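Local coordinates for protein cyclodipeptide synthetase (Mycobacterium tuberculosis, PDB 2X9Q) that probably joins two tyrosyl groups delivered by tyrosyl-tRNA into cyclo(L-Tyr-L-Tyr), an intermediate on the way to mycocyclosin, without using ATP, at residues 121-126 / 134-139; 263-266 / 270-273; 59-64 / 107-112. All blocks are in the same frame, centred on the assembly; numbering follows the deposited sequence.

Contact 1: 121-126 / 134-139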
ATOM      1  N   HIS A 121      -2.274   9.631  -9.534  1.00 21.78           N
ATOM      2  CA  HIS A 121      -2.873   8.780 -10.557  1.00 22.83           C
ATOM      3  C   HIS A 121      -4.341   8.438 -10.331  1.00 22.83           C
ATOM      4  O   HIS A 121      -4.823   7.494 -10.973  1.00 24.51           O
ATOM      5  CB  HIS A 121      -2.030   7.477 -10.833  1.00 23.82           C
ATOM      6  CG  HIS A 121      -0.583   7.791 -11.094  1.00 25.23           C
ATOM      7  ND1 HIS A 121      -0.155   8.358 -12.269  1.00 27.26           N
ATOM      8  CD2 HIS A 121       0.514   7.668 -10.305  1.00 24.33           C
ATOM      9  CE1 HIS A 121       1.155   8.564 -12.209  1.00 29.85           C
ATOM     10  NE2 HIS A 121       1.571   8.191 -11.011  1.00 27.33           N
ATOM     11  N   VAL A 122      -5.024   9.169  -9.435  1.00 21.61           N
ATOM     12  CA  VAL A 122      -6.456   8.958  -9.206  1.00 21.46           C
ATOM     13  C   VAL A 122      -7.332   9.505 -10.353  1.00 21.36           C
ATOM     14  O   VAL A 122      -8.175   8.803 -10.930  1.00 21.62           O
ATOM     15  CB  VAL A 122      -6.869   9.520  -7.805  1.00 22.64           C
ATOM     16  CG1 VAL A 122      -8.368   9.325  -7.586  1.00 21.75           C
ATOM     17  CG2 VAL A 122      -6.062   8.703  -6.760  1.00 18.10           C
ATOM     18  N   ALA A 123      -7.115  10.741 -10.719  1.00 21.38           N
ATOM     19  CA  ALA A 123      -7.839  11.349 -11.894  1.00 21.07           C
ATOM     20  C   ALA A 123      -7.531  10.485 -13.143  1.00 20.94           C
ATOM     21  O   ALA A 123      -8.388  10.212 -13.958  1.00 21.43           O
ATOM     22  CB  ALA A 123      -7.296  12.819 -12.153  1.00 20.50           C
ATOM     23  N   GLU A 124      -6.274  10.117 -13.330  1.00 22.07           N
ATOM     24  CA  GLU A 124      -5.930   9.281 -14.524  1.00 23.95           C
ATOM     25  C   GLU A 124      -6.681   7.966 -14.592  1.00 23.57           C
ATOM     26  O   GLU A 124      -7.017   7.525 -15.683  1.00 22.65           O
ATOM     27  CB  GLU A 124      -4.410   9.037 -14.620  1.00 24.64           C
ATOM     28  CG  GLU A 124      -3.651  10.330 -14.907  1.00 29.31           C
ATOM     29  CD  GLU A 124      -3.350  11.285 -13.618  1.00 37.99           C
ATOM     30  OE1 GLU A 124      -3.876  11.189 -12.434  1.00 32.78           O
ATOM     31  OE2 GLU A 124      -2.509  12.188 -13.830  1.00 45.91           O
ATOM     32  N   SER A 125      -6.896   7.314 -13.445  1.00 22.95           N
ATOM     33  CA  SER A 125      -7.649   6.094 -13.420  1.00 24.43           C
ATOM     34  C   SER A 125      -9.086   6.320 -13.781  1.00 22.29           C
ATOM     35  O   SER A 125      -9.708   5.445 -14.391  1.00 23.90           O
ATOM     36  CB  SER A 125      -7.659   5.430 -11.982  1.00 23.67           C
ATOM     37  OG  SER A 125      -6.318   5.430 -11.517  1.00 32.07           O
ATOM     38  N   TYR A 126      -9.674   7.372 -13.264  1.00 21.32           N
ATOM     39  CA  TYR A 126     -11.097   7.682 -13.620  1.00 20.83           C
ATOM     40  C   TYR A 126     -11.221   7.981 -15.143  1.00 21.31           C
ATOM     41  O   TYR A 126     -12.208   7.589 -15.827  1.00 22.67           O
ATOM     42  CB  TYR A 126     -11.574   8.917 -12.777  1.00 20.02           C
ATOM     43  CG  TYR A 126     -11.589   8.671 -11.324  1.00 21.23           C
ATOM     44  CD1 TYR A 126     -11.576   7.343 -10.800  1.00 33.44           C
ATOM     45  CD2 TYR A 126     -11.615   9.727 -10.422  1.00 23.82           C
ATOM     46  CE1 TYR A 126     -11.556   7.098  -9.360  1.00 31.59           C
ATOM     47  CE2 TYR A 126     -11.651   9.521  -9.062  1.00 23.07           C
ATOM     48  CZ  TYR A 126     -11.632   8.230  -8.524  1.00 30.92           C
ATOM     49  OH  TYR A 126     -11.645   8.099  -7.152  1.00 35.83           O
ATOM     50  N   ILE A 134     -11.903  16.559 -17.328  1.00 23.11           N
ATOM     51  CA  ILE A 134     -12.421  17.481 -16.376  1.00 22.89           C
ATOM     52  C   ILE A 134     -13.164  16.704 -15.266  1.00 21.52           C
ATOM     53  O   ILE A 134     -13.004  16.985 -14.057  1.00 21.78           O
ATOM     54  CB  ILE A 134     -13.400  18.480 -17.118  1.00 25.72           C
ATOM     55  CG1 ILE A 134     -12.561  19.438 -17.979  1.00 28.24           C
ATOM     56  CG2 ILE A 134     -14.293  19.272 -16.094  1.00 25.56           C
ATOM     57  CD1 ILE A 134     -11.700  20.276 -17.125  1.00 33.52           C
ATOM     58  N   GLU A 135     -14.047  15.804 -15.657  1.00 19.32           N
ATOM     59  CA  GLU A 135     -14.902  15.214 -14.655  1.00 20.36           C
ATOM     60  C   GLU A 135     -13.984  14.246 -13.786  1.00 21.33           C
ATOM     61  O   GLU A 135     -14.204  14.109 -12.592  1.00 21.48           O
ATOM     62  CB  GLU A 135     -16.084  14.463 -15.290  1.00 18.20           C
ATOM     63  CG  GLU A 135     -16.836  13.526 -14.261  1.00 23.98           C
ATOM     64  CD  GLU A 135     -17.684  14.308 -13.247  1.00 22.17           C
ATOM     65  OE1 GLU A 135     -17.644  15.587 -13.205  1.00 23.44           O
ATOM     66  OE2 GLU A 135     -18.451  13.612 -12.544  1.00 27.15           O
ATOM     67  N   ALA A 136     -13.047  13.548 -14.426  1.00 20.73           N
ATOM     68  CA  ALA A 136     -12.089  12.727 -13.646  1.00 22.04           C
ATOM     69  C   ALA A 136     -11.365  13.518 -12.561  1.00 23.48           C
ATOM     70  O   ALA A 136     -11.236  13.047 -11.440  1.00 20.17           O
ATOM     71  CB  ALA A 136     -11.009  12.059 -14.554  1.00 20.16           C
ATOM     72  N   ARG A 137     -10.920  14.727 -12.896  1.00 23.07           N
ATOM     73  CA  ARG A 137     -10.263  15.537 -11.885  1.00 25.41           C
ATOM     74  C   ARG A 137     -11.255  15.982 -10.823  1.00 25.19           C
ATOM     75  O   ARG A 137     -10.916  15.978  -9.638  1.00 24.17           O
ATOM     76  CB  ARG A 137      -9.588  16.743 -12.527  1.00 26.76           C
ATOM     77  CG  ARG A 137      -9.096  17.803 -11.549  1.00 35.34           C
ATOM     78  CD  ARG A 137      -8.059  18.714 -12.259  1.00 49.87           C
ATOM     79  NE  ARG A 137      -8.230  20.183 -12.067  1.00 58.17           N
ATOM     80  CZ  ARG A 137      -8.984  21.021 -12.824  1.00 60.92           C
ATOM     81  NH1 ARG A 137      -9.746  20.626 -13.888  1.00 54.31           N
ATOM     82  NH2 ARG A 137      -9.000  22.301 -12.470  1.00 62.40           N
ATOM     83  N   ARG A 138     -12.484  16.386 -11.217  1.00 22.23           N
ATOM     84  CA  ARG A 138     -13.457  16.802 -10.205  1.00 22.81           C
ATOM     85  C   ARG A 138     -13.631  15.670  -9.150  1.00 21.98           C
ATOM     86  O   ARG A 138     -13.653  15.950  -7.950  1.00 21.70           O
ATOM     87  CB  ARG A 138     -14.828  17.119 -10.829  1.00 20.16           C
ATOM     88  CG  ARG A 138     -15.811  17.730  -9.827  1.00 22.98           C
ATOM     89  CD  ARG A 138     -17.230  17.928 -10.460  1.00 23.11           C
ATOM     90  NE  ARG A 138     -17.948  16.636 -10.664  1.00 22.70           N
ATOM     91  CZ  ARG A 138     -18.537  15.966  -9.679  1.00 19.45           C
ATOM     92  NH1 ARG A 138     -18.556  16.444  -8.394  1.00 22.37           N
ATOM     93  NH2 ARG A 138     -19.139  14.845  -9.956  1.00 21.73           N
ATOM     94  N   LYS A 139     -13.813  14.442  -9.640  1.00 21.53           N
ATOM     95  CA  LYS A 139     -14.128  13.285  -8.767  1.00 22.73           C
ATOM     96  C   LYS A 139     -12.920  12.910  -7.941  1.00 20.96           C
ATOM     97  O   LYS A 139     -13.098  12.534  -6.798  1.00 21.88           O
ATOM     98  CB  LYS A 139     -14.523  12.042  -9.564  1.00 23.50           C
ATOM     99  CG  LYS A 139     -15.996  11.992  -9.972  1.00 29.16           C
ATOM    100  CD  LYS A 139     -16.262  11.238 -11.295  1.00 34.38           C
ATOM    101  CE  LYS A 139     -16.491   9.729 -11.171  1.00 37.66           C
ATOM    102  NZ  LYS A 139     -17.675   9.513 -12.124  1.00 37.42           N
TER

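Contact 2: 263-266 / 270-273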
ATOM      1  N   LEU A 263       7.863  -9.187  -4.944  1.00 17.54           N
ATOM      2  CA  LEU A 263       8.664  -8.376  -3.998  1.00 18.25           C
ATOM      3  C   LEU A 263       9.053  -9.161  -2.740  1.00 18.48           C
ATOM      4  O   LEU A 263      10.130  -8.906  -2.150  1.00 18.19           O
ATOM      5  CB  LEU A 263       7.859  -7.170  -3.538  1.00 18.56           C
ATOM      6  CG  LEU A 263       7.320  -6.215  -4.616  1.00 25.07           C
ATOM      7  CD1 LEU A 263       6.963  -4.869  -3.944  1.00 27.43           C
ATOM      8  CD2 LEU A 263       8.333  -6.068  -5.718  1.00 21.30           C
ATOM      9  N   TYR A 264       8.188 -10.091  -2.330  1.00 17.38           N
ATOM     10  CA  TYR A 264       8.451 -10.914  -1.106  1.00 19.78           C
ATOM     11  C   TYR A 264       8.879 -12.379  -1.416  1.00 19.89           C
ATOM     12  O   TYR A 264       8.713 -13.270  -0.568  1.00 21.16           O
ATOM     13  CB  TYR A 264       7.208 -10.891  -0.103  1.00 19.20           C
ATOM     14  CG  TYR A 264       6.820  -9.447   0.188  1.00 21.25           C
ATOM     15  CD1 TYR A 264       7.592  -8.648   1.062  1.00 20.36           C
ATOM     16  CD2 TYR A 264       5.708  -8.833  -0.446  1.00 21.16           C
ATOM     17  CE1 TYR A 264       7.304  -7.284   1.243  1.00 24.88           C
ATOM     18  CE2 TYR A 264       5.425  -7.496  -0.236  1.00 22.73           C
ATOM     19  CZ  TYR A 264       6.238  -6.726   0.584  1.00 28.36           C
ATOM     20  OH  TYR A 264       5.906  -5.426   0.837  1.00 28.66           O
ATOM     21  N   ALA A 265       9.431 -12.612  -2.602  1.00 20.00           N
ATOM     22  CA  ALA A 265       9.679 -13.971  -3.046  1.00 18.89           C
ATOM     23  C   ALA A 265      11.095 -14.368  -2.641  1.00 18.09           C
ATOM     24  O   ALA A 265      12.007 -13.496  -2.631  1.00 18.35           O
ATOM     25  CB  ALA A 265       9.599 -14.012  -4.617  1.00 17.98           C
ATOM     26  N   ARG A 266      11.330 -15.687  -2.586  1.00 18.72           N
ATOM     27  CA  ARG A 266      12.704 -16.242  -2.644  1.00 17.51           C
ATOM     28  C   ARG A 266      13.329 -15.914  -3.982  1.00 19.82           C
ATOM     29  O   ARG A 266      12.686 -15.298  -4.843  1.00 18.78           O
ATOM     30  CB  ARG A 266      12.597 -17.782  -2.473  1.00 17.91           C
ATOM     31  CG  ARG A 266      12.096 -18.183  -1.038  1.00 19.15           C
ATOM     32  CD  ARG A 266      12.885 -17.369   0.026  1.00 21.44           C
ATOM     33  NE  ARG A 266      12.663 -17.816   1.432  1.00 20.04           N
ATOM     34  CZ  ARG A 266      12.984 -17.115   2.520  1.00 24.12           C
ATOM     35  NH1 ARG A 266      13.666 -15.944   2.411  1.00 18.45           N
ATOM     36  NH2 ARG A 266      12.667 -17.591   3.738  1.00 16.96           N
ATOM     37  N   LEU A 270      14.035  -7.841  -8.179  1.00 24.63           N
ATOM     38  CA  LEU A 270      13.496  -6.742  -7.373  1.00 22.16           C
ATOM     39  C   LEU A 270      12.902  -7.385  -6.111  1.00 20.01           C
ATOM     40  O   LEU A 270      11.929  -8.162  -6.233  1.00 18.19           O
ATOM     41  CB  LEU A 270      12.357  -6.084  -8.183  1.00 22.78           C
ATOM     42  CG  LEU A 270      11.709  -4.886  -7.397  1.00 24.76           C
ATOM     43  CD1 LEU A 270      12.687  -3.783  -7.107  1.00 25.47           C
ATOM     44  CD2 LEU A 270      10.505  -4.360  -8.183  1.00 27.83           C
ATOM     45  N   ARG A 271      13.420  -7.052  -4.916  1.00 16.79           N
ATOM     46  CA  ARG A 271      12.933  -7.613  -3.682  1.00 19.69           C
ATOM     47  C   ARG A 271      12.819  -6.537  -2.609  1.00 17.36           C
ATOM     48  O   ARG A 271      13.631  -5.624  -2.549  1.00 19.98           O
ATOM     49  CB  ARG A 271      13.881  -8.761  -3.178  1.00 17.38           C
ATOM     50  CG  ARG A 271      13.852 -10.064  -4.139  1.00 18.21           C
ATOM     51  CD  ARG A 271      12.431 -10.742  -4.146  1.00 14.52           C
ATOM     52  NE  ARG A 271      12.517 -11.988  -4.914  1.00 13.94           N
ATOM     53  CZ  ARG A 271      12.432 -12.078  -6.271  1.00 21.64           C
ATOM     54  NH1 ARG A 271      12.367 -10.959  -7.031  1.00 15.89           N
ATOM     55  NH2 ARG A 271      12.468 -13.312  -6.859  1.00 17.91           N
ATOM     56  N   ALA A 272      11.788  -6.633  -1.801  1.00 18.38           N
ATOM     57  CA  ALA A 272      11.660  -5.728  -0.647  1.00 17.15           C
ATOM     58  C   ALA A 272      12.828  -5.981   0.311  1.00 17.73           C
ATOM     59  O   ALA A 272      13.485  -7.046   0.313  1.00 15.89           O
ATOM     60  CB  ALA A 272      10.307  -5.945   0.075  1.00 16.67           C
ATOM     61  N   SER A 273      13.133  -4.953   1.077  1.00 18.56           N
ATOM     62  CA  SER A 273      14.189  -4.988   2.089  1.00 18.25           C
ATOM     63  C   SER A 273      13.924  -6.121   3.041  1.00 17.26           C
ATOM     64  O   SER A 273      12.779  -6.484   3.296  1.00 18.17           O
ATOM     65  CB  SER A 273      14.137  -3.668   2.920  1.00 19.54           C
ATOM     66  OG  SER A 273      14.978  -3.820   4.053  1.00 19.13           O
TER

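Contact 3: 59-64 / 107-112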
ATOM      1  N   THR A  59      -3.741 -14.302  12.294  1.00 40.62           N
ATOM      2  CA  THR A  59      -3.915 -14.193  13.727  1.00 41.42           C
ATOM      3  C   THR A  59      -4.994 -13.077  14.021  1.00 40.56           C
ATOM      4  O   THR A  59      -4.978 -11.999  13.395  1.00 37.86           O
ATOM      5  CB  THR A  59      -2.527 -14.111  14.483  1.00 41.56           C
ATOM      6  OG1 THR A  59      -2.728 -13.644  15.828  1.00 49.40           O
ATOM      7  CG2 THR A  59      -1.596 -13.172  13.883  1.00 43.28           C
ATOM      8  N   ALA A  60      -5.976 -13.398  14.881  1.00 38.37           N
ATOM      9  CA  ALA A  60      -7.015 -12.439  15.324  1.00 37.69           C
ATOM     10  C   ALA A  60      -6.503 -11.413  16.351  1.00 37.75           C
ATOM     11  O   ALA A  60      -5.949 -11.792  17.379  1.00 35.51           O
ATOM     12  CB  ALA A  60      -8.228 -13.178  15.865  1.00 37.45           C
ATOM     13  N   GLN A  61      -6.626 -10.103  16.022  1.00 36.55           N
ATOM     14  CA  GLN A  61      -6.129  -9.023  16.871  1.00 35.92           C
ATOM     15  C   GLN A  61      -7.130  -7.843  16.792  1.00 36.57           C
ATOM     16  O   GLN A  61      -7.385  -7.304  15.698  1.00 36.01           O
ATOM     17  CB  GLN A  61      -4.746  -8.482  16.387  1.00 35.48           C
ATOM     18  CG  GLN A  61      -3.653  -9.480  16.263  1.00 36.54           C
ATOM     19  CD  GLN A  61      -2.291  -8.830  16.088  1.00 32.87           C
ATOM     20  OE1 GLN A  61      -2.069  -7.950  15.236  1.00 31.38           O
ATOM     21  NE2 GLN A  61      -1.343  -9.304  16.855  1.00 34.92           N
ATOM     22  N   GLU A  62      -7.685  -7.432  17.938  1.00 36.95           N
ATOM     23  CA  GLU A  62      -8.564  -6.247  18.036  1.00 36.80           C
ATOM     24  C   GLU A  62      -9.522  -6.116  16.868  1.00 35.47           C
ATOM     25  O   GLU A  62      -9.557  -5.047  16.214  1.00 38.25           O
ATOM     26  CB  GLU A  62      -7.728  -4.963  18.115  1.00 37.17           C
ATOM     27  CG  GLU A  62      -6.879  -4.843  19.371  1.00 42.42           C
ATOM     28  CD  GLU A  62      -5.715  -5.841  19.360  1.00 49.52           C
ATOM     29  OE1 GLU A  62      -5.048  -5.973  18.303  1.00 48.44           O
ATOM     30  OE2 GLU A  62      -5.473  -6.492  20.392  1.00 49.20           O
ATOM     31  N   GLY A  63     -10.233  -7.186  16.565  1.00 32.67           N
ATOM     32  CA  GLY A  63     -11.301  -7.156  15.546  1.00 32.28           C
ATOM     33  C   GLY A  63     -10.863  -7.388  14.083  1.00 30.53           C
ATOM     34  O   GLY A  63     -11.708  -7.384  13.170  1.00 29.38           O
ATOM     35  N   PHE A  64      -9.573  -7.657  13.883  1.00 28.42           N
ATOM     36  CA  PHE A  64      -9.018  -7.966  12.543  1.00 29.82           C
ATOM     37  C   PHE A  64      -8.368  -9.354  12.433  1.00 28.69           C
ATOM     38  O   PHE A  64      -7.815  -9.835  13.392  1.00 30.31           O
ATOM     39  CB  PHE A  64      -7.949  -6.891  12.202  1.00 28.38           C
ATOM     40  CG  PHE A  64      -8.594  -5.562  11.918  1.00 27.16           C
ATOM     41  CD1 PHE A  64      -8.635  -4.584  12.883  1.00 28.97           C
ATOM     42  CD2 PHE A  64      -9.249  -5.356  10.727  1.00 28.30           C
ATOM     43  CE1 PHE A  64      -9.331  -3.352  12.636  1.00 28.85           C
ATOM     44  CE2 PHE A  64      -9.925  -4.120  10.447  1.00 26.62           C
ATOM     45  CZ  PHE A  64      -9.958  -3.133  11.408  1.00 25.67           C
ATOM     46  N   LEU A 107      -2.277   1.064  16.947  1.00 28.52           N
ATOM     47  CA  LEU A 107      -1.600   1.551  18.112  1.00 29.89           C
ATOM     48  C   LEU A 107      -1.434   0.454  19.160  1.00 28.85           C
ATOM     49  O   LEU A 107      -0.508   0.528  19.953  1.00 31.04           O
ATOM     50  CB  LEU A 107      -2.360   2.729  18.721  1.00 30.78           C
ATOM     51  CG  LEU A 107      -2.247   4.049  17.951  1.00 30.18           C
ATOM     52  CD1 LEU A 107      -3.160   5.100  18.520  1.00 32.57           C
ATOM     53  CD2 LEU A 107      -0.851   4.558  17.803  1.00 30.13           C
ATOM     54  N   THR A 108      -2.316  -0.521  19.179  1.00 29.67           N
ATOM     55  CA  THR A 108      -2.145  -1.668  20.064  1.00 31.57           C
ATOM     56  C   THR A 108      -0.917  -2.507  19.655  1.00 32.88           C
ATOM     57  O   THR A 108      -0.254  -3.086  20.535  1.00 32.91           O
ATOM     58  CB  THR A 108      -3.401  -2.513  20.121  1.00 31.94           C
ATOM     59  OG1 THR A 108      -4.459  -1.638  20.533  1.00 32.91           O
ATOM     60  CG2 THR A 108      -3.256  -3.780  21.118  1.00 30.11           C
ATOM     61  N   ASN A 109      -0.584  -2.551  18.347  1.00 29.28           N
ATOM     62  CA  ASN A 109       0.359  -3.553  17.900  1.00 28.80           C
ATOM     63  C   ASN A 109       1.678  -3.042  17.387  1.00 26.85           C
ATOM     64  O   ASN A 109       2.545  -3.830  17.212  1.00 29.07           O
ATOM     65  CB  ASN A 109      -0.320  -4.541  16.956  1.00 28.08           C
ATOM     66  CG  ASN A 109      -1.412  -5.346  17.656  1.00 32.12           C
ATOM     67  OD1 ASN A 109      -1.114  -6.332  18.311  1.00 28.20           O
ATOM     68  ND2 ASN A 109      -2.659  -4.959  17.498  1.00 27.60           N
ATOM     69  N   PHE A 110       1.873  -1.737  17.252  1.00 26.17           N
ATOM     70  CA  PHE A 110       3.128  -1.178  16.696  1.00 25.03           C
ATOM     71  C   PHE A 110       3.576   0.058  17.461  1.00 25.35           C
ATOM     72  O   PHE A 110       2.713   0.847  17.862  1.00 28.67           O
ATOM     73  CB  PHE A 110       2.908  -0.799  15.199  1.00 22.74           C
ATOM     74  CG  PHE A 110       2.440  -1.948  14.367  1.00 20.50           C
ATOM     75  CD1 PHE A 110       3.360  -2.779  13.779  1.00 20.88           C
ATOM     76  CD2 PHE A 110       1.096  -2.250  14.263  1.00 22.72           C
ATOM     77  CE1 PHE A 110       2.945  -3.899  13.016  1.00 21.97           C
ATOM     78  CE2 PHE A 110       0.655  -3.389  13.561  1.00 24.80           C
ATOM     79  CZ  PHE A 110       1.547  -4.193  12.919  1.00 23.46           C
ATOM     80  N   ASP A 111       4.879   0.329  17.544  1.00 25.66           N
ATOM     81  CA  ASP A 111       5.298   1.565  18.185  1.00 26.47           C
ATOM     82  C   ASP A 111       4.815   2.811  17.456  1.00 28.54           C
ATOM     83  O   ASP A 111       4.555   3.867  18.063  1.00 25.44           O
ATOM     84  CB  ASP A 111       6.793   1.666  18.391  1.00 26.78           C
ATOM     85  CG  ASP A 111       7.324   0.555  19.348  1.00 31.08           C
ATOM     86  OD1 ASP A 111       6.530  -0.055  20.104  1.00 25.34           O
ATOM     87  OD2 ASP A 111       8.514   0.243  19.218  1.00 28.36           O
ATOM     88  N   ARG A 112       4.724   2.712  16.128  1.00 27.62           N
ATOM     89  CA  ARG A 112       4.375   3.882  15.346  1.00 27.08           C
ATOM     90  C   ARG A 112       3.508   3.408  14.153  1.00 26.55           C
ATOM     91  O   ARG A 112       3.703   2.276  13.673  1.00 25.00           O
ATOM     92  CB  ARG A 112       5.707   4.479  14.917  1.00 29.75           C
ATOM     93  CG  ARG A 112       5.651   5.887  14.494  1.00 39.92           C
ATOM     94  CD  ARG A 112       6.909   6.330  13.629  1.00 51.19           C
ATOM     95  NE  ARG A 112       6.421   7.195  12.539  1.00 55.05           N
ATOM     96  CZ  ARG A 112       7.160   7.808  11.619  1.00 58.34           C
ATOM     97  NH1 ARG A 112       8.497   7.681  11.601  1.00 58.43           N
ATOM     98  NH2 ARG A 112       6.537   8.588  10.721  1.00 57.69           N
TER
HETATM   99  O   HOH W   1       1.087  -8.500  17.295  1.00 47.62           O
HETATM  100  O   HOH W   2      -2.769  -7.514  20.016  1.00 40.77           O

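Contact 1: 121-126 / 134-139
Ala136 sets its methyl against Ala123 and Tyr126, one helical turn apart on the facing helix. Its CB lies 3.7 Å from Tyr126 CB and touches the backbone as well, 3.3 Å from Ala123 O. Ala123 answers from its own helix with a methyl whose CB is 4.0 Å from the CA of Arg137. With alanine on both sides the backbones come near, the CA atoms of Ala123 and Ala136 standing 4.8 Å apart. The two segments belong to a helical hairpin, in which helix 122-128 turns through a short loop into the long helix 133-158; the axes of segments 122-126 and 134-139 approach to 7.9 Å, their directions 132° apart. It sits on the surface of the Rossmann-like domain. The aromatic contact is made by the ring edge of Tyr126. CG lies anti to the carbonyl carbon (chi1 -63°), which swings Tyr126 CD2 to within 3.5 Å of Ala136 O, near the ring plane, while Tyr126 CE2 lies 3.9 Å from Lys139 CB. Farther along helix 133-158, Asn143 hydrogen-bonds the phenol oxygen. No hydrogen bond joins the two segments. Within them, Ser125 OG donates to His121 O at 2.6 Å, in the carbonyl plane, and Arg138 grips the carboxylate of Glu135 side-on through NE and NH2. Lys139, which could take part in aminoacyl-tRNA binding, turns its amine away from the facing segment.

Contact 2: 263-266 / 270-273
Arg271 reaches across to the backbone carbonyls of Ala265 and Arg266 with one edge of its guanidinium. Arg271 NH2 meets Arg266 O at 2.8 Å, nearly straight at 163° and almost exactly in the guanidinium plane. Arg271 NE gives a more bent bond to Ala265 O, also 2.8 Å, with NE standing above the carbonyl plane instead of in it, and has a weak second link to Arg266 O. The bend at chi2 (-64°) folds the arginine back along the other segment, and Arg271 NH1 fixes the far side of the group by donating to Leu270 O at 2.9 Å. Three carbonyls thus restrain the rotation of this flat cation. The backbones are tied directly by Ala272 N, which donates to Leu263 O at 2.8 Å; the same oxygen receives a CA-H...O contact from Arg271. Beside these bonds, Ala272 CB rests 3.5 Å from Tyr264 CE1. The side chains of Leu263 and Leu270 run side by side, their CD2 atoms 3.7 Å apart. Farther out, Leu238 of helix 220-244 packs against both leucines, Leu186 of helix 177-192 adds to the surroundings of Leu270, and Gln72 accepts a hydrogen bond from Arg266. Tyr264 is where the chain leaves helical geometry after helix 260-263, and the arrangement is a compact loop closed by an arginine on main-chain carbonyls, joining that helix to strand 276-283 of the Rossmann-like sheet.

Contact 3: 59-64 / 107-112
Glu62 and Asn109 approach from opposite directions, and the amide of Asn109 bonds to the carboxylate through ND2. The Asn109 ND2 to Glu62 OE1 bond is 2.7 Å, with an angle of 158° at the hydrogen. It leaves the amide in plane but reaches the carboxylate from above, the two flat groups being turned 44° apart. The glutamate chain, bent at chi2, folds the carboxylate over toward the helix end, where Glu62 OE2 also comes within 3.6 Å of the methyl CG2 of Thr108. Asn109 ND2 also bonds to Trp105 O, one turn back in its own helix, so ND2 has two acceptors. Gln61 meets Asn109 differently: its extended chain crosses obliquely and lays its amide against the other, the planes stacked and only 21° apart. Because they face each other in this way, NE2 of Gln61 stands 3.3 Å from Asn109 OD1 without forming a hydrogen bond. A water joins them instead, accepting from Gln61 NE2 at 2.6 Å and donating to Asn109 OD1. A second water donates to both Asn109 OD1, at 2.7 Å, and Glu62 OE2. The glutamine's own oxygen is taken by His77 and Trp105, which probably help to fix its amide. Glu62 and Gly63 are the central residues of a type I' turn from Gln61 to Phe64, linking strands 59-61 and 64-68. The contact is therefore a beta-hairpin turn set on the C-terminal end of helix 96-109, a hydrated polar seam at the surface on edge strand 59-61 of the central sheet.

Contacts 1 and 3 lie at the surface, on opposite sides of the chain's centre, whereas contact 2 is partly buried. None shares a residue with another, and the nearest atoms of any two are at least about 13 Å apart. Contact 1 joins consecutive helices and relies on alanine and tyrosine packing, with no hydrogen bond across it. Contact 2 lies within a single loop and mixes leucine packing with an arginine binding main-chain carbonyls. Contact 3 brings together elements distant in sequence, a hairpin turn and a helix end, through side-chain amides, a carboxylate and waters. Helix 220-244 lines both contacts 1 and 2; contact 3 lies away from the active-site and substrate-binding residues.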